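MexT protein (Pseudomonas aeruginosa, PDB 6L33) probably acts as a LysR-type DNA-binding transcriptional activator of the MexEF-OprN efflux pump, represented here by its regulatory domain. Local coordinates at residues I58-L68 with F179-G187; Y99-V107 with L144-V153. All coordinates share one frame; numbering follows the deposited sequence.

Contact 1. Residues I58-L68 with F179-G187; sequences ISVGVSYTDEL and FELSMAWRG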
ATOM      1  N   ILE B  58      13.137  -7.212  -8.142  1.00 17.22           N
ATOM      2  CA  ILE B  58      12.149  -8.139  -8.674  1.00 16.15           C
ATOM      3  C   ILE B  58      12.700  -8.722  -9.966  1.00 22.05           C
ATOM      4  O   ILE B  58      13.555  -8.132 -10.628  1.00 20.34           O
ATOM      5  CB  ILE B  58      10.774  -7.474  -8.933  1.00 17.32           C
ATOM      6  CG1 ILE B  58      10.869  -6.453 -10.073  1.00 15.34           C
ATOM      7  CG2 ILE B  58      10.230  -6.833  -7.660  1.00 18.80           C
ATOM      8  CD1 ILE B  58       9.537  -5.818 -10.450  1.00 15.78           C
ATOM      9  N   SER B  59      12.210  -9.909 -10.314  1.00 17.61           N
ATOM     10  CA  SER B  59      12.505 -10.486 -11.617  1.00 24.92           C
ATOM     11  C   SER B  59      11.423 -10.190 -12.640  1.00 17.13           C
ATOM     12  O   SER B  59      11.704 -10.170 -13.841  1.00 22.20           O
ATOM     13  CB  SER B  59      12.691 -12.001 -11.504  1.00 22.17           C
ATOM     14  OG  SER B  59      11.467 -12.642 -11.191  1.00 22.91           O
ATOM     15  N   VAL B  60      10.197  -9.948 -12.184  1.00 18.94           N
ATOM     16  CA  VAL B  60       9.073  -9.666 -13.063  1.00 16.25           C
ATOM     17  C   VAL B  60       8.080  -8.819 -12.283  1.00 16.91           C
ATOM     18  O   VAL B  60       7.982  -8.919 -11.057  1.00 16.57           O
ATOM     19  CB  VAL B  60       8.426 -10.971 -13.588  1.00 21.35           C
ATOM     20  CG1 VAL B  60       7.910 -11.811 -12.432  1.00 18.21           C
ATOM     21  CG2 VAL B  60       7.315 -10.675 -14.589  1.00 18.14           C
ATOM     22  N   GLY B  61       7.362  -7.966 -12.994  1.00 19.37           N
ATOM     23  CA  GLY B  61       6.347  -7.139 -12.373  1.00 20.22           C
ATOM     24  C   GLY B  61       5.095  -7.095 -13.218  1.00 20.60           C
ATOM     25  O   GLY B  61       5.143  -7.165 -14.446  1.00 18.20           O
ATOM     26  N   VAL B  62       3.960  -6.993 -12.534  1.00 12.22           N
ATOM     27  CA  VAL B  62       2.668  -6.752 -13.164  1.00 22.76           C
ATOM     28  C   VAL B  62       2.153  -5.437 -12.601  1.00 20.21           C
ATOM     29  O   VAL B  62       1.710  -5.374 -11.448  1.00 19.50           O
ATOM     30  CB  VAL B  62       1.674  -7.894 -12.921  1.00 25.75           C
ATOM     31  CG1 VAL B  62       0.389  -7.646 -13.701  1.00 25.43           C
ATOM     32  CG2 VAL B  62       2.296  -9.221 -13.319  1.00 18.69           C
ATOM     33  N   SER B  63       2.208  -4.391 -13.418  1.00 15.95           N
ATOM     34  CA  SER B  63       2.002  -3.032 -12.951  1.00 16.73           C
ATOM     35  C   SER B  63       1.545  -2.180 -14.122  1.00 22.05           C
ATOM     36  O   SER B  63       1.676  -2.572 -15.285  1.00 18.66           O
ATOM     37  CB  SER B  63       3.292  -2.458 -12.349  1.00 16.94           C
ATOM     38  OG  SER B  63       3.069  -1.202 -11.734  1.00 22.29           O
ATOM     39  N   TYR B  64       0.995  -1.013 -13.802  1.00 13.94           N
ATOM     40  CA  TYR B  64       0.947   0.049 -14.792  1.00 13.83           C
ATOM     41  C   TYR B  64       2.374   0.460 -15.122  1.00 22.50           C
ATOM     42  O   TYR B  64       3.218   0.594 -14.233  1.00 20.27           O
ATOM     43  CB  TYR B  64       0.148   1.242 -14.270  1.00 17.47           C
ATOM     44  CG  TYR B  64      -1.254   0.876 -13.849  1.00 22.55           C
ATOM     45  CD1 TYR B  64      -2.256   0.688 -14.794  1.00 15.55           C
ATOM     46  CD2 TYR B  64      -1.570   0.700 -12.510  1.00 15.84           C
ATOM     47  CE1 TYR B  64      -3.538   0.345 -14.413  1.00 17.85           C
ATOM     48  CE2 TYR B  64      -2.846   0.358 -12.120  1.00 19.46           C
ATOM     49  CZ  TYR B  64      -3.827   0.183 -13.074  1.00 21.40           C
ATOM     50  OH  TYR B  64      -5.102  -0.159 -12.684  1.00 21.07           O
ATOM     51  N   THR B  65       2.659   0.621 -16.408  1.00 17.28           N
ATOM     52  CA  THR B  65       4.012   0.921 -16.850  1.00 22.89           C
ATOM     53  C   THR B  65       3.990   2.075 -17.836  1.00 19.64           C
ATOM     54  O   THR B  65       3.069   2.195 -18.650  1.00 19.71           O
ATOM     55  CB  THR B  65       4.678  -0.298 -17.501  1.00 25.31           C
ATOM     56  OG1 THR B  65       3.900  -0.719 -18.629  1.00 33.58           O
ATOM     57  CG2 THR B  65       4.794  -1.448 -16.507  1.00 24.48           C
ATOM     58  N   ASP B  66       5.015   2.926 -17.753  1.00 24.22           N
ATOM     59  CA  ASP B  66       5.199   3.996 -18.716  1.00 21.14           C
ATOM     60  C   ASP B  66       6.435   3.649 -19.525  1.00 30.01           C
ATOM     61  O   ASP B  66       6.320   2.993 -20.579  1.00 24.84           O
ATOM     62  CB  ASP B  66       5.276   5.350 -17.996  1.00 22.75           C
ATOM     63  CG  ASP B  66       5.371   6.519 -18.958  1.00 27.64           C
ATOM     64  OD1 ASP B  66       5.255   6.302 -20.181  1.00 20.98           O
ATOM     65  OD2 ASP B  66       5.560   7.659 -18.486  1.00 29.63           O
ATOM     66  N   GLU B  67       7.633   4.031 -19.091  1.00 20.67           N
ATOM     67  CA  GLU B  67       8.867   3.640 -19.754  1.00 19.91           C
ATOM     68  C   GLU B  67       9.596   2.586 -18.930  1.00 30.31           C
ATOM     69  O   GLU B  67       9.491   2.551 -17.700  1.00 21.82           O
ATOM     70  CB  GLU B  67       9.784   4.845 -19.978  1.00 22.37           C
ATOM     71  CG  GLU B  67       9.072   6.083 -20.489  1.00 26.30           C
ATOM     72  CD  GLU B  67       8.872   6.062 -21.992  1.00 31.89           C
ATOM     73  OE1 GLU B  67       8.230   6.997 -22.517  1.00 39.94           O
ATOM     74  OE2 GLU B  67       9.352   5.112 -22.647  1.00 35.51           O
ATOM     75  N   LEU B  68      10.337   1.732 -19.622  1.00 20.05           N
ATOM     76  CA  LEU B  68      11.099   0.647 -19.029  1.00 29.82           C
ATOM     77  C   LEU B  68      12.532   0.706 -19.532  1.00 29.63           C
ATOM     78  O   LEU B  68      12.800   1.269 -20.599  1.00 35.74           O
ATOM     79  CB  LEU B  68      10.477  -0.714 -19.376  1.00 25.18           C
ATOM     80  CG  LEU B  68       9.065  -0.959 -18.840  1.00 27.67           C
ATOM     81  CD1 LEU B  68       8.460  -2.189 -19.482  1.00 18.87           C
ATOM     82  CD2 LEU B  68       9.079  -1.096 -17.325  1.00 23.90           C
ATOM     83  N   PHE B 179      -2.321   4.581 -18.302  1.00 22.72           N
ATOM     84  CA  PHE B 179      -1.235   3.670 -18.633  1.00 20.07           C
ATOM     85  C   PHE B 179      -1.737   2.235 -18.725  1.00 17.24           C
ATOM     86  O   PHE B 179      -2.628   1.814 -17.986  1.00 16.34           O
ATOM     87  CB  PHE B 179      -0.120   3.754 -17.589  1.00 19.17           C
ATOM     88  CG  PHE B 179       0.647   5.047 -17.618  1.00 21.20           C
ATOM     89  CD1 PHE B 179       1.017   5.626 -18.820  1.00 24.88           C
ATOM     90  CD2 PHE B 179       1.002   5.680 -16.438  1.00 23.87           C
ATOM     91  CE1 PHE B 179       1.724   6.817 -18.843  1.00 23.54           C
ATOM     92  CE2 PHE B 179       1.707   6.867 -16.456  1.00 19.15           C
ATOM     93  CZ  PHE B 179       2.069   7.436 -17.658  1.00 20.93           C
ATOM     94  N   GLU B 180      -1.139   1.484 -19.645  1.00 22.35           N
ATOM     95  CA  GLU B 180      -1.416   0.062 -19.780  1.00 21.80           C
ATOM     96  C   GLU B 180      -1.007  -0.695 -18.520  1.00 16.18           C
ATOM     97  O   GLU B 180      -0.066  -0.316 -17.819  1.00 17.51           O
ATOM     98  CB  GLU B 180      -0.648  -0.498 -20.978  1.00 15.60           C
ATOM     99  CG  GLU B 180       0.838  -0.127 -20.932  1.00 33.91           C
ATOM    100  CD  GLU B 180       1.660  -0.754 -22.042  1.00 49.86           C
ATOM    101  OE1 GLU B 180       2.613  -1.500 -21.730  1.00 44.72           O
ATOM    102  OE2 GLU B 180       1.360  -0.494 -23.226  1.00 49.06           O
ATOM    103  N   LEU B 181      -1.727  -1.776 -18.232  1.00 16.12           N
ATOM    104  CA  LEU B 181      -1.209  -2.798 -17.334  1.00 21.29           C
ATOM    105  C   LEU B 181      -0.278  -3.702 -18.131  1.00 25.20           C
ATOM    106  O   LEU B 181      -0.651  -4.194 -19.202  1.00 17.62           O
ATOM    107  CB  LEU B 181      -2.341  -3.616 -16.710  1.00 26.71           C
ATOM    108  CG  LEU B 181      -2.959  -3.153 -15.387  1.00 26.41           C
ATOM    109  CD1 LEU B 181      -3.989  -4.166 -14.903  1.00 20.50           C
ATOM    110  CD2 LEU B 181      -1.894  -2.917 -14.323  1.00 22.33           C
ATOM    111  N   SER B 182       0.936  -3.903 -17.628  1.00 18.49           N
ATOM    112  CA  SER B 182       1.948  -4.664 -18.342  1.00 20.93           C
ATOM    113  C   SER B 182       2.530  -5.746 -17.447  1.00 25.31           C
ATOM    114  O   SER B 182       2.523  -5.631 -16.218  1.00 18.17           O
ATOM    115  CB  SER B 182       3.096  -3.769 -18.834  1.00 18.03           C
ATOM    116  OG  SER B 182       2.715  -2.992 -19.953  1.00 32.97           O
HETATM  117  N   MSE B 183       3.028  -6.802 -18.080  1.00 22.05           N
HETATM  118  CA  MSE B 183       3.987  -7.681 -17.433  1.00 25.45           C
HETATM  119  C   MSE B 183       5.345  -7.347 -18.014  1.00 22.25           C
HETATM  120  O   MSE B 183       5.525  -7.374 -19.230  1.00 24.28           O
HETATM  121  CB  MSE B 183       3.664  -9.159 -17.644  1.00 22.79           C
HETATM  122  CG  MSE B 183       4.730 -10.069 -17.050  1.00 26.13           C
HETATM  123 SE   MSE B 183       4.403 -11.976 -17.260  1.00 58.88          SE
HETATM  124  CE  MSE B 183       2.544 -12.030 -16.692  1.00 38.18           C
ATOM    125  N   ALA B 184       6.297  -7.011 -17.153  1.00 14.36           N
ATOM    126  CA  ALA B 184       7.613  -6.587 -17.601  1.00 20.85           C
ATOM    127  C   ALA B 184       8.684  -7.347 -16.838  1.00 23.26           C
ATOM    128  O   ALA B 184       8.562  -7.572 -15.629  1.00 21.42           O
ATOM    129  CB  ALA B 184       7.810  -5.079 -17.417  1.00 20.58           C
ATOM    130  N   TRP B 185       9.730  -7.740 -17.556  1.00 19.97           N
ATOM    131  CA  TRP B 185      10.849  -8.443 -16.955  1.00 24.89           C
ATOM    132  C   TRP B 185      12.117  -8.032 -17.686  1.00 22.70           C
ATOM    133  O   TRP B 185      12.077  -7.417 -18.754  1.00 28.53           O
ATOM    134  CB  TRP B 185      10.640  -9.964 -16.985  1.00 18.22           C
ATOM    135  CG  TRP B 185      10.551 -10.557 -18.359  1.00 20.36           C
ATOM    136  CD1 TRP B 185      11.557 -11.164 -19.053  1.00 24.46           C
ATOM    137  CD2 TRP B 185       9.390 -10.619 -19.199  1.00 24.02           C
ATOM    138  NE1 TRP B 185      11.098 -11.595 -20.274  1.00 20.63           N
ATOM    139  CE2 TRP B 185       9.770 -11.274 -20.389  1.00 29.22           C
ATOM    140  CE3 TRP B 185       8.067 -10.187 -19.062  1.00 24.15           C
ATOM    141  CZ2 TRP B 185       8.878 -11.502 -21.435  1.00 29.14           C
ATOM    142  CZ3 TRP B 185       7.181 -10.413 -20.102  1.00 30.95           C
ATOM    143  CH2 TRP B 185       7.592 -11.065 -21.274  1.00 31.13           C
ATOM    144  N   ARG B 186      13.247  -8.372 -17.087  1.00 30.74           N
ATOM    145  CA  ARG B 186      14.548  -7.972 -17.592  1.00 45.40           C
ATOM    146  C   ARG B 186      15.019  -8.940 -18.670  1.00 44.20           C
ATOM    147  O   ARG B 186      14.747 -10.143 -18.615  1.00 37.94           O
ATOM    148  CB  ARG B 186      15.559  -7.920 -16.450  1.00 43.83           C
ATOM    149  CG  ARG B 186      15.635  -9.215 -15.677  1.00 48.14           C
ATOM    150  CD  ARG B 186      14.643  -9.279 -14.520  1.00 41.69           C
ATOM    151  NE  ARG B 186      14.972  -8.343 -13.453  1.00 51.01           N
ATOM    152  CZ  ARG B 186      16.089  -8.379 -12.733  1.00 44.17           C
ATOM    153  NH1 ARG B 186      17.004  -9.318 -12.941  1.00 43.95           N
ATOM    154  NH2 ARG B 186      16.285  -7.474 -11.792  1.00 36.49           N
ATOM    155  N   GLY B 187      15.733  -8.396 -19.659  1.00 45.67           N
ATOM    156  CA  GLY B 187      16.146  -9.201 -20.797  1.00 53.04           C
ATOM    157  C   GLY B 187      16.989 -10.403 -20.421  1.00 51.00           C
ATOM    158  O   GLY B 187      16.889 -11.457 -21.055  1.00 54.05           O
TER
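Strands 60-62 and 181-186 run antiparallel, their axes 4.8 Å apart at closest approach and 170° between directions. They are neighbours in the mixed sheet of one lobe of the LysR regulatory domain, which has the periplasmic-binding-protein fold. G61 and A184 form a hydrogen-bonded pair, with G61 N to A184 O and A184 N to G61 O both 2.9 Å. S63 and S182 form the next such pair. T65 N then bonds to E180 O, so the ladder carries on past the corner that the chain turns at S63.

V60, V62, Y64, L181 and M183 share one face. V60 CG2 meets CG of M183, a selenomethionine, at 3.6 Å. V60 CG2 lies opposite the backbone N and so reaches the M183 chain. Helix 193-203 touches V60, V62 and M183 on this face. L181 sets one methyl squarely on the Y64 ring: CD2 lies 3.6 Å from the ring centroid and 10° off the normal. F179 O comes to the edge of the same ring, near its plane, 3.4 Å from Y64 CD1. Y64 OH hydrogen-bonds to D17.

On the other face, L68 CD1 packs on A184 CB, and M49 of helix 49-55 touches both side chains. T65 OG1 and D66 O both hydrogen-bond to R74. This joins the loop after the strand to strand 72-78.

Near the start of strand 181-186, D66 CB makes a CH-pi contact over one face of the F179 ring. The D66 carboxylate is turned 23° from the ring plane. D66 CB sits 4.0 Å from the F179 ring centroid, offset toward the rim.

Contact 2. Residues Y99-V107 with L144-V153; sequences YCARPHALV and LAGTDIIATV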
ATOM      1  N   TYR B  99     -16.318  19.127 -12.796  1.00 13.26           N
ATOM      2  CA  TYR B  99     -15.055  18.462 -12.499  1.00 17.11           C
ATOM      3  C   TYR B  99     -14.009  19.459 -12.021  1.00 17.00           C
ATOM      4  O   TYR B  99     -13.336  19.239 -11.008  1.00 16.09           O
ATOM      5  CB  TYR B  99     -14.572  17.720 -13.745  1.00 18.72           C
ATOM      6  CG  TYR B  99     -13.336  16.881 -13.541  1.00 15.79           C
ATOM      7  CD1 TYR B  99     -13.435  15.556 -13.139  1.00 13.90           C
ATOM      8  CD2 TYR B  99     -12.071  17.409 -13.761  1.00 13.72           C
ATOM      9  CE1 TYR B  99     -12.307  14.783 -12.957  1.00 13.88           C
ATOM     10  CE2 TYR B  99     -10.938  16.644 -13.578  1.00 18.62           C
ATOM     11  CZ  TYR B  99     -11.062  15.331 -13.176  1.00 10.36           C
ATOM     12  OH  TYR B  99      -9.933  14.565 -13.000  1.00 15.11           O
ATOM     13  N   CYS B 100     -13.872  20.577 -12.737  1.00 14.14           N
ATOM     14  CA  CYS B 100     -12.854  21.566 -12.412  1.00 13.94           C
ATOM     15  C   CYS B 100     -13.155  22.313 -11.120  1.00 13.91           C
ATOM     16  O   CYS B 100     -12.238  22.893 -10.528  1.00 13.80           O
ATOM     17  CB  CYS B 100     -12.720  22.557 -13.567  1.00 12.47           C
ATOM     18  SG  CYS B 100     -11.744  21.922 -14.949  1.00 19.03           S
ATOM     19  N   ALA B 101     -14.413  22.320 -10.673  1.00 13.92           N
ATOM     20  CA  ALA B 101     -14.793  23.056  -9.475  1.00 14.20           C
ATOM     21  C   ALA B 101     -14.716  22.221  -8.204  1.00 15.78           C
ATOM     22  O   ALA B 101     -14.619  22.789  -7.111  1.00 14.52           O
ATOM     23  CB  ALA B 101     -16.213  23.612  -9.623  1.00 18.84           C
ATOM     24  N   ARG B 102     -14.756  20.914  -8.313  1.00 11.97           N
ATOM     25  CA  ARG B 102     -14.746  20.101  -7.109  1.00 15.70           C
ATOM     26  C   ARG B 102     -13.315  19.789  -6.687  1.00 15.76           C
ATOM     27  O   ARG B 102     -12.380  19.935  -7.477  1.00 14.57           O
ATOM     28  CB  ARG B 102     -15.548  18.824  -7.348  1.00 22.63           C
ATOM     29  CG  ARG B 102     -17.046  19.099  -7.307  1.00 25.60           C
ATOM     30  CD  ARG B 102     -17.886  17.899  -7.675  1.00 29.29           C
ATOM     31  NE  ARG B 102     -17.722  16.803  -6.730  1.00 34.55           N
ATOM     32  CZ  ARG B 102     -18.622  15.844  -6.545  1.00 21.58           C
ATOM     33  NH1 ARG B 102     -18.390  14.880  -5.667  1.00 19.16           N
ATOM     34  NH2 ARG B 102     -19.756  15.853  -7.234  1.00 21.29           N
ATOM     35  N   PRO B 103     -13.102  19.409  -5.428  1.00 10.14           N
ATOM     36  CA  PRO B 103     -11.754  19.035  -4.990  1.00 11.21           C
ATOM     37  C   PRO B 103     -11.407  17.618  -5.413  1.00 11.60           C
ATOM     38  O   PRO B 103     -12.276  16.763  -5.599  1.00 11.74           O
ATOM     39  CB  PRO B 103     -11.837  19.152  -3.464  1.00 10.70           C
ATOM     40  CG  PRO B 103     -13.263  18.843  -3.159  1.00 20.92           C
ATOM     41  CD  PRO B 103     -14.062  19.415  -4.306  1.00 17.00           C
ATOM     42  N   HIS B 104     -10.110  17.373  -5.558  1.00  9.76           N
ATOM     43  CA  HIS B 104      -9.638  16.138  -6.162  1.00 11.85           C
ATOM     44  C   HIS B 104      -8.666  15.403  -5.252  1.00  9.17           C
ATOM     45  O   HIS B 104      -7.893  16.011  -4.508  1.00  7.97           O
ATOM     46  CB  HIS B 104      -8.973  16.418  -7.510  1.00 11.52           C
ATOM     47  CG  HIS B 104      -9.915  16.965  -8.531  1.00 10.72           C
ATOM     48  ND1 HIS B 104     -10.482  16.186  -9.515  1.00 11.17           N
ATOM     49  CD2 HIS B 104     -10.413  18.212  -8.705  1.00 12.67           C
ATOM     50  CE1 HIS B 104     -11.276  16.933 -10.262  1.00 14.52           C
ATOM     51  NE2 HIS B 104     -11.253  18.166  -9.789  1.00 10.40           N
ATOM     52  N   ALA B 105      -8.730  14.077  -5.323  1.00  8.49           N
ATOM     53  CA  ALA B 105      -7.744  13.192  -4.723  1.00 12.53           C
ATOM     54  C   ALA B 105      -6.892  12.613  -5.840  1.00 11.90           C
ATOM     55  O   ALA B 105      -7.423  12.143  -6.851  1.00 12.19           O
ATOM     56  CB  ALA B 105      -8.411  12.072  -3.922  1.00  7.87           C
ATOM     57  N   LEU B 106      -5.578  12.661  -5.662  1.00  8.31           N
ATOM     58  CA  LEU B 106      -4.629  12.222  -6.674  1.00 12.96           C
ATOM     59  C   LEU B 106      -3.866  11.013  -6.158  1.00 12.53           C
ATOM     60  O   LEU B 106      -3.329  11.043  -5.047  1.00 11.15           O
ATOM     61  CB  LEU B 106      -3.658  13.352  -7.025  1.00 17.71           C
ATOM     62  CG  LEU B 106      -2.604  13.075  -8.096  1.00 22.85           C
ATOM     63  CD1 LEU B 106      -3.260  12.901  -9.453  1.00 20.46           C
ATOM     64  CD2 LEU B 106      -1.575  14.199  -8.131  1.00 28.29           C
ATOM     65  N   VAL B 107      -3.827   9.947  -6.956  1.00 12.91           N
ATOM     66  CA  VAL B 107      -2.944   8.822  -6.665  1.00 12.07           C
ATOM     67  C   VAL B 107      -1.569   9.200  -7.207  1.00 17.38           C
ATOM     68  O   VAL B 107      -1.296   9.066  -8.402  1.00 13.69           O
ATOM     69  CB  VAL B 107      -3.453   7.509  -7.266  1.00 17.99           C
ATOM     70  CG1 VAL B 107      -2.549   6.353  -6.839  1.00 14.15           C
ATOM     71  CG2 VAL B 107      -4.887   7.253  -6.835  1.00 11.91           C
ATOM     72  N   LEU B 144     -12.771   9.059   0.383  1.00 13.87           N
ATOM     73  CA  LEU B 144     -13.720   9.926  -0.307  1.00 13.87           C
ATOM     74  C   LEU B 144     -15.112   9.908   0.306  1.00 14.00           C
ATOM     75  O   LEU B 144     -15.898  10.826   0.037  1.00 11.77           O
ATOM     76  CB  LEU B 144     -13.833   9.534  -1.784  1.00 13.40           C
ATOM     77  CG  LEU B 144     -12.538   9.391  -2.582  1.00 16.59           C
ATOM     78  CD1 LEU B 144     -12.842   8.947  -4.004  1.00 18.25           C
ATOM     79  CD2 LEU B 144     -11.771  10.694  -2.578  1.00 14.84           C
ATOM     80  N   ALA B 145     -15.431   8.897   1.115  1.00 14.73           N
ATOM     81  CA  ALA B 145     -16.788   8.724   1.619  1.00 22.28           C
ATOM     82  C   ALA B 145     -17.256   9.958   2.384  1.00 17.57           C
ATOM     83  O   ALA B 145     -16.513  10.539   3.179  1.00 15.41           O
ATOM     84  CB  ALA B 145     -16.863   7.490   2.522  1.00 10.62           C
ATOM     85  N   GLY B 146     -18.501  10.360   2.132  1.00 13.35           N
ATOM     86  CA  GLY B 146     -19.068  11.511   2.808  1.00 11.11           C
ATOM     87  C   GLY B 146     -18.478  12.846   2.414  1.00 19.10           C
ATOM     88  O   GLY B 146     -18.700  13.835   3.119  1.00 17.30           O
ATOM     89  N   THR B 147     -17.724  12.905   1.317  1.00 16.36           N
ATOM     90  CA  THR B 147     -17.143  14.139   0.811  1.00 16.28           C
ATOM     91  C   THR B 147     -17.514  14.303  -0.655  1.00 13.81           C
ATOM     92  O   THR B 147     -18.044  13.390  -1.293  1.00 17.60           O
ATOM     93  CB  THR B 147     -15.612  14.157   0.945  1.00 12.04           C
ATOM     94  OG1 THR B 147     -15.035  13.362  -0.099  1.00 17.34           O
ATOM     95  CG2 THR B 147     -15.174  13.611   2.297  1.00 14.86           C
ATOM     96  N   ASP B 148     -17.211  15.483  -1.195  1.00 17.30           N
ATOM     97  CA  ASP B 148     -17.337  15.736  -2.622  1.00 23.58           C
ATOM     98  C   ASP B 148     -15.997  15.644  -3.344  1.00 16.07           C
ATOM     99  O   ASP B 148     -15.880  16.104  -4.485  1.00 17.53           O
ATOM    100  CB  ASP B 148     -17.992  17.098  -2.869  1.00 28.07           C
ATOM    101  CG  ASP B 148     -17.097  18.259  -2.484  1.00 32.74           C
ATOM    102  OD1 ASP B 148     -16.350  18.136  -1.490  1.00 41.59           O
ATOM    103  OD2 ASP B 148     -17.146  19.298  -3.176  1.00 45.13           O
ATOM    104  N   ILE B 149     -14.984  15.055  -2.705  1.00 14.45           N
ATOM    105  CA  ILE B 149     -13.710  14.830  -3.377  1.00 14.33           C
ATOM    106  C   ILE B 149     -13.875  13.725  -4.411  1.00 11.47           C
ATOM    107  O   ILE B 149     -14.533  12.706  -4.161  1.00 12.62           O
ATOM    108  CB  ILE B 149     -12.607  14.473  -2.365  1.00 11.74           C
ATOM    109  CG1 ILE B 149     -12.489  15.545  -1.281  1.00 14.56           C
ATOM    110  CG2 ILE B 149     -11.274  14.293  -3.072  1.00 10.35           C
ATOM    111  CD1 ILE B 149     -11.655  15.110  -0.089  1.00 15.69           C
ATOM    112  N   ILE B 150     -13.272  13.919  -5.579  1.00  9.91           N
ATOM    113  CA  ILE B 150     -13.330  12.934  -6.648  1.00 14.67           C
ATOM    114  C   ILE B 150     -11.911  12.525  -7.017  1.00 15.87           C
ATOM    115  O   ILE B 150     -10.949  13.268  -6.796  1.00 11.20           O
ATOM    116  CB  ILE B 150     -14.095  13.469  -7.879  1.00 19.16           C
ATOM    117  CG1 ILE B 150     -13.373  14.670  -8.490  1.00 14.61           C
ATOM    118  CG2 ILE B 150     -15.515  13.862  -7.495  1.00 15.58           C
ATOM    119  CD1 ILE B 150     -14.229  15.448  -9.485  1.00 21.42           C
ATOM    120  N   ALA B 151     -11.787  11.321  -7.570  1.00 12.07           N
ATOM    121  CA  ALA B 151     -10.508  10.776  -8.000  1.00 14.84           C
ATOM    122  C   ALA B 151     -10.620  10.298  -9.441  1.00 17.47           C
ATOM    123  O   ALA B 151     -11.680   9.842  -9.880  1.00 18.70           O
ATOM    124  CB  ALA B 151     -10.056   9.617  -7.099  1.00 13.51           C
ATOM    125  N   THR B 152      -9.516  10.414 -10.177  1.00 16.40           N
ATOM    126  CA  THR B 152      -9.425   9.960 -11.563  1.00 20.27           C
ATOM    127  C   THR B 152      -8.394   8.840 -11.619  1.00 17.97           C
ATOM    128  O   THR B 152      -7.200   9.083 -11.415  1.00 17.20           O
ATOM    129  CB  THR B 152      -9.037  11.105 -12.497  1.00 13.18           C
ATOM    130  OG1 THR B 152      -9.891  12.232 -12.263  1.00 21.29           O
ATOM    131  CG2 THR B 152      -9.165  10.669 -13.949  1.00 18.74           C
ATOM    132  N   VAL B 153      -8.851   7.621 -11.895  1.00 17.86           N
ATOM    133  CA  VAL B 153      -8.004   6.433 -11.781  1.00 15.44           C
ATOM    134  C   VAL B 153      -8.174   5.578 -13.030  1.00 22.15           C
ATOM    135  O   VAL B 153      -9.162   5.718 -13.771  1.00 16.72           O
ATOM    136  CB  VAL B 153      -8.338   5.616 -10.508  1.00 19.07           C
ATOM    137  CG1 VAL B 153      -8.255   6.493  -9.264  1.00 18.59           C
ATOM    138  CG2 VAL B 153      -9.716   4.975 -10.626  1.00 21.62           C
TER
HETATM  139  O   HOH W   1      -9.954  13.614  -9.926  1.00 12.42           O
HETATM  140  O   HOH W   2      -7.302  11.823  -9.437  1.00 20.07           O
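With chi1 at -175°, Y99 swings its ring away from the backbone N and carries the phenol from helix 96-101 to T152. There Y99 OH and T152 OG1 hydrogen-bond in the ring plane, modelled very short at 2.4 Å, so the exact distance is doubtful. A chi1 of 63° lays I150 CG1 and CD1 alongside the H104 ring. The frame is a parallel strand pair, 103-107 with 150-153, in the second mixed sheet of the periplasmic-binding-protein fold. P103 O accepts from I150 N, and I150 O from A105 N at 2.8 Å.

H104 CE1 lies over the centre of the Y99 ring. I150 CD1 touches both rings from the side where they meet, 3.4 Å from H104 CE1 and 3.7 Å from Y99 CD1. H104 NE2 donates to Y99 O, tying strand to helix end. Water 1 bonds to H104 ND1 and T152 OG1. Water 2 accepts from T152 N and donates to A105 O, bridging the strands where they diverge.

At the other end R102 NE and NH1 both hydrogen-bond to D148 O. NE points at a lone pair in the carbonyl plane; NH1 comes from above that plane. NH1 also makes a salt bridge with D88. I150 CG2 lies over one guanidinium face, 3.6 Å from R102 NH1.

Contacts 1 and 2 lie on opposite sides of the chain's centre, one in each five-stranded mixed sheet. Their centres are 28 Å apart; the nearest atoms are about 7 Å apart and do not touch. Contact 2 is nested in the loop closed by contact 1: strand 60-62 precedes the second sheet, and strand 181-186 brings the chain back to the first. This fits the two-lobed fold of LysR regulatory domains, in which effectors usually bind between the lobes. A sulfate, probably from the crystallisation liquor, lies about 5 Å from the V107 side chain of contact 2.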